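PDB 1MGT: protein (o6-methylguanine-dna methyltransferase) from Thermococcus kodakarensis, which repairs O6-methylguanine and O4-methylthymine in DNA by moving the methyl group onto one of its own cysteines, a suicide reaction that irreversibly inactivates the enzyme. Local coordinates for residues V18-V24 against Q59-P64; D76-F80 against I137-R143. All coordinates share one frame. Numbering follows the deposited sequence.

From the N terminus, the chain runs through the antiparallel sheet of strands 2-9, 12-20 and 24-30, then helix 33-49, and returns at 59-64 to meet the end of strand 12-20 and the turn after it. Interaction 1 closes that loop, setting the start of helix 63-71 against the sheet within the N-terminal domain. Interaction 2 opens only after this, at 76-80 beyond helix 63-71, and closes at 137-143 in the C-terminal, DNA-binding part, so the two loops follow in series. Interaction 2 joins the two domains at the loop that carries C141. The centres lie about 17 Å apart, yet the contacts touch where V24 CG2 packs 4.2 Å from F80 CE2.

Interaction 1: V18-V24 against Q59-P64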
# COMPACT_ATOMS: atom_id res chain seq x y z
N VAL A 18 -4.41 -2.65 -9.72
CA VAL A 18 -3.33 -1.69 -9.92
C VAL A 18 -3.75 -0.66 -10.99
O VAL A 18 -4.17 -1.07 -12.08
CB VAL A 18 -2.03 -2.37 -10.38
CG1 VAL A 18 -0.91 -1.32 -10.55
CG2 VAL A 18 -1.55 -3.43 -9.38
N ILE A 19 -3.72 0.59 -10.60
CA ILE A 19 -4.04 1.69 -11.53
C ILE A 19 -2.68 2.10 -12.07
O ILE A 19 -1.73 2.31 -11.29
CB ILE A 19 -4.69 2.87 -10.81
CG1 ILE A 19 -5.97 2.41 -10.08
CG2 ILE A 19 -4.94 3.98 -11.81
CD1 ILE A 19 -6.63 3.55 -9.29
N PHE A 20 -2.51 2.19 -13.39
CA PHE A 20 -1.19 2.54 -13.90
C PHE A 20 -1.30 3.27 -15.24
O PHE A 20 -2.33 3.18 -15.91
CB PHE A 20 -0.35 1.28 -14.14
CG PHE A 20 -0.90 0.32 -15.16
CD1 PHE A 20 -0.38 0.33 -16.47
CD2 PHE A 20 -1.89 -0.57 -14.86
CE1 PHE A 20 -0.88 -0.54 -17.42
CE2 PHE A 20 -2.40 -1.44 -15.81
CZ PHE A 20 -1.88 -1.44 -17.10
N SER A 21 -0.25 3.97 -15.56
CA SER A 21 -0.16 4.73 -16.82
C SER A 21 1.34 4.90 -17.05
O SER A 21 1.87 5.96 -16.64
CB SER A 21 -0.79 6.11 -16.61
OG SER A 21 -0.73 6.86 -17.81
N GLY A 22 2.03 3.90 -17.53
CA GLY A 22 3.51 4.16 -17.69
C GLY A 22 4.24 3.61 -16.47
O GLY A 22 5.22 2.86 -16.61
N ARG A 23 3.82 4.01 -15.29
CA ARG A 23 4.35 3.58 -13.99
C ARG A 23 3.10 3.43 -13.09
O ARG A 23 2.01 3.86 -13.50
CB ARG A 23 5.37 4.53 -13.41
CG ARG A 23 6.81 4.29 -13.86
CD ARG A 23 7.76 5.21 -13.06
NE ARG A 23 7.32 6.59 -13.24
CZ ARG A 23 7.86 7.69 -12.75
NH1 ARG A 23 8.94 7.66 -11.98
NH2 ARG A 23 7.31 8.88 -13.03
N VAL A 24 3.25 2.85 -11.92
CA VAL A 24 2.11 2.67 -11.02
C VAL A 24 1.61 3.95 -10.39
O VAL A 24 2.32 4.78 -9.84
CB VAL A 24 2.47 1.63 -9.93
CG1 VAL A 24 1.35 1.52 -8.90
CG2 VAL A 24 2.81 0.28 -10.56
N GLN A 59 -7.12 -3.39 -18.51
CA GLN A 59 -6.09 -3.84 -19.41
C GLN A 59 -5.18 -4.88 -18.71
O GLN A 59 -4.94 -4.81 -17.51
CB GLN A 59 -5.21 -2.67 -19.86
CG GLN A 59 -5.93 -1.47 -20.47
CD GLN A 59 -6.62 -1.78 -21.79
OE1 GLN A 59 -6.32 -2.77 -22.44
NE2 GLN A 59 -7.59 -0.95 -22.20
N PRO A 60 -4.69 -5.83 -19.48
CA PRO A 60 -3.79 -6.85 -18.98
C PRO A 60 -2.44 -6.23 -18.63
O PRO A 60 -1.94 -5.28 -19.25
CB PRO A 60 -3.59 -7.82 -20.14
CG PRO A 60 -4.58 -7.43 -21.19
CD PRO A 60 -4.92 -5.98 -20.95
N SER A 61 -1.84 -6.76 -17.55
CA SER A 61 -0.53 -6.24 -17.16
C SER A 61 0.05 -7.23 -16.13
O SER A 61 -0.68 -8.08 -15.65
CB SER A 61 -0.51 -4.83 -16.68
OG SER A 61 -0.50 -4.69 -15.28
N ASP A 62 1.35 -7.09 -15.91
CA ASP A 62 1.99 -7.98 -14.94
C ASP A 62 2.10 -7.29 -13.58
O ASP A 62 2.67 -7.88 -12.65
CB ASP A 62 3.35 -8.44 -15.42
CG ASP A 62 4.37 -7.36 -15.57
OD1 ASP A 62 5.58 -7.68 -15.76
OD2 ASP A 62 4.03 -6.16 -15.53
N TYR A 63 1.55 -6.10 -13.41
CA TYR A 63 1.62 -5.38 -12.14
C TYR A 63 1.00 -6.11 -10.97
O TYR A 63 1.64 -6.21 -9.89
CB TYR A 63 1.10 -3.97 -12.27
CG TYR A 63 2.09 -3.00 -12.87
CD1 TYR A 63 1.71 -2.19 -13.93
CD2 TYR A 63 3.39 -2.89 -12.40
CE1 TYR A 63 2.60 -1.29 -14.49
CE2 TYR A 63 4.28 -2.00 -12.96
CZ TYR A 63 3.88 -1.21 -13.99
OH TYR A 63 4.76 -0.30 -14.58
N PRO A 64 -0.21 -6.64 -11.09
CA PRO A 64 -0.83 -7.37 -10.00
C PRO A 64 0.06 -8.52 -9.53
O PRO A 64 0.23 -8.74 -8.32
CB PRO A 64 -2.14 -7.88 -10.59
CG PRO A 64 -2.47 -6.78 -11.61
CD PRO A 64 -1.10 -6.54 -12.27
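Y63 lays its ring against the hairpin turn, with V24 CG2 over one face, 3.7 Å from the ring centroid and 16° off its normal: a CH-pi contact. F20 packs obliquely against the same tyrosine, F20 CG to Y63 CD1 at 3.8 Å, with the ring planes at 59°. The far end of the phenylalanine reaches the loop ahead of the helix, where its CZ comes 3.7 Å from S61 CB. Two residues back along the strand, V18 also faces the helix: its CG1 lies 3.7 Å from Y63 CB and its CG2 4.1 Å from P64 CG, while I19 between them points away. This is part of the RNase H-like alpha/beta N-terminal domain, the end of strand 12-20 and its turn into strand 24-30 receiving the start of helix 63-71. S61 caps that helix: Y63 N donates to S61 OG at 3.1 Å, and S61 OG also bonds S3 OG on strand 2-9. G22, with phi/psi 97/-53, takes the turn position where a side chain would strike the preceding carbonyl.

Interaction 2: D76-F80 against I137-R143; sequences DNASF and IVVPCHR
Build the 76-80 segment as a short turn with helical phi/psi from N77 on, F80 N bonding N77 O at 3.0 Å, and set it beside the irregular 137-143 loop so that N77 CA and V138 CA stand 5.3 Å apart. In the loop, I137 takes phi/psi 77/-66, P140 centres an inverse gamma turn with C141 N bonded to V139 O at 2.9 Å, and a 3-10 turn covers 141-143. The buried N77 side chain, chi1 m and chi2 82°, supplies the polar link. Its ND2 donates to V138 O at 2.9 Å; I137 O, 3.1 Å from ND2, is too badly angled to bond. Its OD1 accepts twice from R143, from NH1 at 3.2 Å and NH2 at 3.1 Å, lying near the guanidinium plane. R143 reaches it nearly extended (chi1 m, chi2 and chi3 t). Its charge is met by a salt bridge from NH2 to E167 OE1, which also hydrogen-bonds H142 NE2, as in the family's Cys-His-Glu network; NH1 also donates to V104 O. Beside this network, F80 (chi1 t) turns a ring face to V138 CG1, 3.9 Å from the centroid. N77 thus ties the N-terminal domain to both flanks of C141, the inferred methyl acceptor, in the PCHR active-site loop of the MGMT family, where N133 probably corresponds to the Asn hinge.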
# COMPACT_ATOMS: atom_id res chain seq x y z
N ASP A 76 11.53 -7.95 -2.58
CA ASP A 76 11.55 -7.09 -1.38
C ASP A 76 10.84 -5.77 -1.70
O ASP A 76 10.82 -5.34 -2.84
CB ASP A 76 12.98 -6.87 -0.90
CG ASP A 76 13.75 -5.95 -1.80
OD1 ASP A 76 13.98 -6.32 -2.98
OD2 ASP A 76 14.11 -4.84 -1.36
N ASN A 77 10.28 -5.12 -0.68
CA ASN A 77 9.58 -3.86 -0.92
C ASN A 77 10.36 -2.80 -1.64
O ASN A 77 9.88 -2.14 -2.57
CB ASN A 77 9.11 -3.28 0.43
CG ASN A 77 8.23 -4.22 1.19
OD1 ASN A 77 8.69 -5.14 1.88
ND2 ASN A 77 6.91 -4.03 1.08
N ALA A 78 11.62 -2.56 -1.22
CA ALA A 78 12.43 -1.53 -1.84
C ALA A 78 12.68 -1.74 -3.31
O ALA A 78 12.85 -0.75 -4.05
CB ALA A 78 13.78 -1.44 -1.07
N SER A 79 12.68 -2.97 -3.81
CA SER A 79 12.92 -3.16 -5.25
C SER A 79 11.73 -2.71 -6.08
O SER A 79 11.89 -2.52 -7.29
CB SER A 79 13.28 -4.61 -5.56
OG SER A 79 12.19 -5.45 -5.23
N PHE A 80 10.57 -2.48 -5.46
CA PHE A 80 9.39 -2.03 -6.21
C PHE A 80 9.33 -0.52 -6.30
O PHE A 80 8.54 0.01 -7.10
CB PHE A 80 8.11 -2.55 -5.54
CG PHE A 80 6.89 -2.59 -6.43
CD1 PHE A 80 6.56 -3.76 -7.10
CD2 PHE A 80 6.08 -1.50 -6.59
CE1 PHE A 80 5.44 -3.81 -7.92
CE2 PHE A 80 4.95 -1.53 -7.40
CZ PHE A 80 4.64 -2.70 -8.07
N ILE A 137 0.70 -2.46 0.55
CA ILE A 137 1.48 -3.64 0.31
C ILE A 137 2.93 -3.29 -0.01
O ILE A 137 3.84 -3.60 0.78
CB ILE A 137 0.95 -4.64 -0.73
CG1 ILE A 137 -0.49 -5.06 -0.40
CG2 ILE A 137 1.86 -5.89 -0.80
CD1 ILE A 137 -1.16 -5.76 -1.58
N VAL A 138 3.19 -2.64 -1.12
CA VAL A 138 4.54 -2.28 -1.54
C VAL A 138 5.13 -1.25 -0.58
O VAL A 138 6.29 -1.46 -0.20
CB VAL A 138 4.58 -1.89 -3.01
CG1 VAL A 138 3.99 -3.05 -3.84
CG2 VAL A 138 3.75 -0.66 -3.27
N VAL A 139 4.41 -0.21 -0.24
CA VAL A 139 4.93 0.79 0.77
C VAL A 139 4.28 0.17 2.00
O VAL A 139 3.04 0.09 2.12
CB VAL A 139 4.43 2.20 0.47
CG1 VAL A 139 4.59 3.11 1.69
CG2 VAL A 139 5.23 2.77 -0.71
N PRO A 140 5.08 -0.44 2.87
CA PRO A 140 4.52 -1.19 3.97
C PRO A 140 3.94 -0.52 5.15
O PRO A 140 4.40 -0.75 6.31
CB PRO A 140 5.68 -2.17 4.28
CG PRO A 140 6.87 -1.27 4.14
CD PRO A 140 6.56 -0.48 2.86
N CYS A 141 2.83 0.22 4.97
CA CYS A 141 2.19 0.92 6.06
C CYS A 141 1.52 -0.04 7.04
O CYS A 141 1.22 0.39 8.17
CB CYS A 141 1.20 1.98 5.53
SG CYS A 141 -0.16 1.23 4.62
N HIS A 142 1.39 -1.31 6.70
CA HIS A 142 0.81 -2.30 7.62
C HIS A 142 1.83 -2.60 8.74
O HIS A 142 1.41 -3.17 9.75
CB HIS A 142 0.45 -3.59 6.92
CG HIS A 142 1.54 -4.20 6.10
ND1 HIS A 142 1.90 -3.67 4.87
CD2 HIS A 142 2.35 -5.26 6.29
CE1 HIS A 142 2.88 -4.38 4.35
NE2 HIS A 142 3.17 -5.37 5.21
N ARG A 143 3.09 -2.25 8.53
CA ARG A 143 4.12 -2.49 9.57
C ARG A 143 4.15 -1.35 10.59
O ARG A 143 4.95 -1.40 11.55
CB ARG A 143 5.50 -2.62 8.90
CG ARG A 143 5.54 -3.89 8.03
CD ARG A 143 6.92 -4.09 7.39
NE ARG A 143 6.72 -5.07 6.31
CZ ARG A 143 7.45 -5.16 5.21
NH1 ARG A 143 8.48 -4.36 4.96
NH2 ARG A 143 7.09 -6.10 4.31